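Local coordinates for PspGI restriction endonuclease (Pyrococcus sp. GI-H, PDB 3BM3), which binds DNA, probably as a type II restriction endonuclease that cuts at specific sites, and is seen here in complex with its substrate DNA, at residues C[188-193]-C[211-216]. The protein carries 2 engineered substitutions. Residues are numbered along the deposited sequence; the frame is centred on the assembly and turned at random. Where two conformers were deposited one is given.
Sequences WFVGFD and RVYVID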
loop_
_atom_site.group_PDB
_atom_site.type_symbol
_atom_site.label_atom_id
_atom_site.label_comp_id
_atom_site.label_asym_id
_atom_site.label_seq_id
_atom_site.Cartn_x
_atom_site.Cartn_y
_atom_site.Cartn_z
ATOM N N TRP C 188 -11.778 -13.242 -0.847
ATOM C CA TRP C 188 -12.618 -12.318 -0.123
ATOM C C TRP C 188 -11.735 -11.260 0.504
ATOM O O TRP C 188 -10.651 -11.553 0.962
ATOM C CB TRP C 188 -13.427 -13.012 0.975
ATOM C CG TRP C 188 -14.359 -14.083 0.507
ATOM C CD1 TRP C 188 -14.578 -14.495 -0.763
ATOM C CD2 TRP C 188 -15.177 -14.913 1.341
ATOM N NE1 TRP C 188 -15.477 -15.539 -0.781
ATOM C CE2 TRP C 188 -15.879 -15.790 0.498
ATOM C CE3 TRP C 188 -15.434 -14.953 2.714
ATOM C CZ2 TRP C 188 -16.785 -16.720 0.995
ATOM C CZ3 TRP C 188 -16.316 -15.909 3.201
ATOM C CH2 TRP C 188 -16.990 -16.747 2.346
ATOM N N PHE C 189 -12.234 -10.036 0.522
ATOM C CA PHE C 189 -11.498 -8.923 1.085
ATOM C C PHE C 189 -12.234 -8.458 2.309
ATOM O O PHE C 189 -13.448 -8.224 2.295
ATOM C CB PHE C 189 -11.473 -7.775 0.094
ATOM C CG PHE C 189 -10.781 -6.546 0.599
ATOM C CD1 PHE C 189 -9.415 -6.391 0.396
ATOM C CD2 PHE C 189 -11.460 -5.592 1.293
ATOM C CE1 PHE C 189 -8.749 -5.277 0.903
ATOM C CE2 PHE C 189 -10.790 -4.471 1.792
ATOM C CZ PHE C 189 -9.456 -4.319 1.572
ATOM N N VAL C 190 -11.460 -8.225 3.355
ATOM C CA VAL C 190 -11.971 -7.678 4.597
ATOM C C VAL C 190 -11.196 -6.404 4.927
ATOM O O VAL C 190 -9.983 -6.437 5.005
ATOM C CB VAL C 190 -11.770 -8.662 5.765
ATOM C CG1 VAL C 190 -12.247 -8.052 7.049
ATOM C CG2 VAL C 190 -12.430 -9.972 5.473
ATOM N N GLY C 191 -11.933 -5.316 5.123
ATOM C CA GLY C 191 -11.359 -4.063 5.536
ATOM C C GLY C 191 -12.010 -3.709 6.833
ATOM O O GLY C 191 -13.153 -4.109 7.098
ATOM N N PHE C 192 -11.283 -3.037 7.694
ATOM C CA PHE C 192 -11.831 -2.658 8.976
ATOM C C PHE C 192 -11.702 -1.139 9.080
ATOM O O PHE C 192 -10.998 -0.594 9.923
ATOM C CB PHE C 192 -11.100 -3.391 10.089
ATOM C CG PHE C 192 -11.963 -3.661 11.290
ATOM C CD1 PHE C 192 -13.079 -4.428 11.160
ATOM C CD2 PHE C 192 -11.635 -3.152 12.534
ATOM C CE1 PHE C 192 -13.918 -4.665 12.249
ATOM C CE2 PHE C 192 -12.450 -3.406 13.617
ATOM C CZ PHE C 192 -13.578 -4.194 13.453
ATOM N N ASP C 193 -12.409 -0.477 8.171
ATOM C CA ASP C 193 -12.154 0.918 7.840
ATOM C C ASP C 193 -13.468 1.579 7.620
ATOM O O ASP C 193 -14.188 1.275 6.678
ATOM C CB ASP C 193 -11.258 1.011 6.585
ATOM C CG ASP C 193 -10.787 2.413 6.283
ATOM O OD1 ASP C 193 -11.418 3.376 6.757
ATOM O OD2 ASP C 193 -9.796 2.543 5.520
ATOM N N ARG C 211 -16.080 -11.263 -2.752
ATOM C CA ARG C 211 -16.866 -10.734 -1.640
ATOM C C ARG C 211 -16.044 -9.669 -0.929
ATOM O O ARG C 211 -14.836 -9.841 -0.727
ATOM C CB ARG C 211 -17.270 -11.836 -0.654
ATOM C CG ARG C 211 -18.020 -12.988 -1.303
ATOM C CD ARG C 211 -18.471 -14.017 -0.296
ATOM N NE ARG C 211 -19.585 -13.616 0.556
ATOM C CZ ARG C 211 -20.870 -13.601 0.205
ATOM N NH1 ARG C 211 -21.251 -13.888 -1.031
ATOM N NH2 ARG C 211 -21.785 -13.245 1.099
ATOM N N VAL C 212 -16.709 -8.584 -0.548
ATOM C CA VAL C 212 -16.060 -7.482 0.138
ATOM C C VAL C 212 -16.726 -7.362 1.473
ATOM O O VAL C 212 -17.942 -7.202 1.516
ATOM C CB VAL C 212 -16.196 -6.207 -0.671
ATOM C CG1 VAL C 212 -15.905 -4.991 0.201
ATOM C CG2 VAL C 212 -15.230 -6.288 -1.897
ATOM N N TYR C 213 -15.939 -7.399 2.543
ATOM C CA TYR C 213 -16.443 -7.243 3.902
ATOM C C TYR C 213 -15.997 -5.931 4.494
ATOM O O TYR C 213 -14.840 -5.560 4.374
ATOM C CB TYR C 213 -15.978 -8.369 4.806
ATOM C CG TYR C 213 -16.618 -9.669 4.383
ATOM C CD1 TYR C 213 -17.786 -10.107 4.979
ATOM C CD2 TYR C 213 -16.065 -10.420 3.353
ATOM C CE1 TYR C 213 -18.385 -11.268 4.572
ATOM C CE2 TYR C 213 -16.633 -11.571 2.928
ATOM C CZ TYR C 213 -17.823 -12.004 3.539
ATOM O OH TYR C 213 -18.400 -13.176 3.112
ATOM N N VAL C 214 -16.921 -5.238 5.119
ATOM C CA VAL C 214 -16.687 -3.884 5.575
ATOM C C VAL C 214 -17.016 -3.839 7.069
ATOM O O VAL C 214 -17.886 -4.537 7.546
ATOM C CB VAL C 214 -17.517 -2.848 4.762
ATOM C CG1 VAL C 214 -17.317 -3.000 3.242
ATOM C CG2 VAL C 214 -18.973 -2.924 5.075
ATOM N N ILE C 215 -16.271 -3.051 7.833
ATOM C CA ILE C 215 -16.539 -2.913 9.235
ATOM C C ILE C 215 -18.032 -2.572 9.364
ATOM O O ILE C 215 -18.559 -1.798 8.592
ATOM C CB ILE C 215 -15.651 -1.830 9.868
ATOM C CG1 ILE C 215 -15.798 -1.821 11.383
ATOM C CG2 ILE C 215 -15.849 -0.452 9.208
ATOM C CD1 ILE C 215 -14.688 -1.057 12.098
ATOM N N ASP C 216 -18.705 -3.155 10.347
ATOM C CA ASP C 216 -20.161 -3.096 10.378
ATOM C C ASP C 216 -20.688 -1.690 10.296
ATOM O O ASP C 216 -21.679 -1.453 9.606
ATOM C CB ASP C 216 -20.730 -3.804 11.599
ATOM C CG ASP C 216 -20.584 -5.312 11.544
ATOM O OD1 ASP C 216 -19.829 -5.844 10.720
ATOM O OD2 ASP C 216 -21.243 -5.965 12.385
HETATM O O HOH W 1 -14.425 -1.414 6.164
#
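Two parallel strands, 188-191 and 211-214, approach to 4.7 Å between their axes, with directions 14° apart. Three backbone bonds join them: F189 N donates to R211 O (2.9 Å, 171° at the hydrogen), Y213 N to F189 O (2.6 Å), and G191 N to Y213 O. Both polar backbone atoms of F189 are satisfied by residues on either side of V212, as parallel pairing requires. Around G191 and I215 a water joins the segments: it accepts from D193 N and I215 N, at 3.0 Å each, and donates weakly to G191 O.

On the face shared by W188, R211, V190 and Y213, R211 CD sits 3.2 Å from W188 CE2, over the indole face, and Y213 OH lies over the same face toward its rim. R211 bends at chi3 (73°), which brings NE to Y213 OH at 2.9 Å, the hydroxyl lying in the guanidinium plane. D252 OD2 serves both, by a hydrogen bond with Y213 OH and a salt bridge with R211 NH2. An alanine at W188 would probably leave the R211 methylene chain and the Y213 hydroxyl end less firmly positioned. Farther along, I215 CD1 is centred over the F192 ring, 3.5 Å from its centroid.

The pair belongs to a beta-alpha-beta unit whose helix 198-206 packs on F189 and V212; helix 249-259 packs against W188, V190 and Y213, and strand 155-160 flanks 186-191.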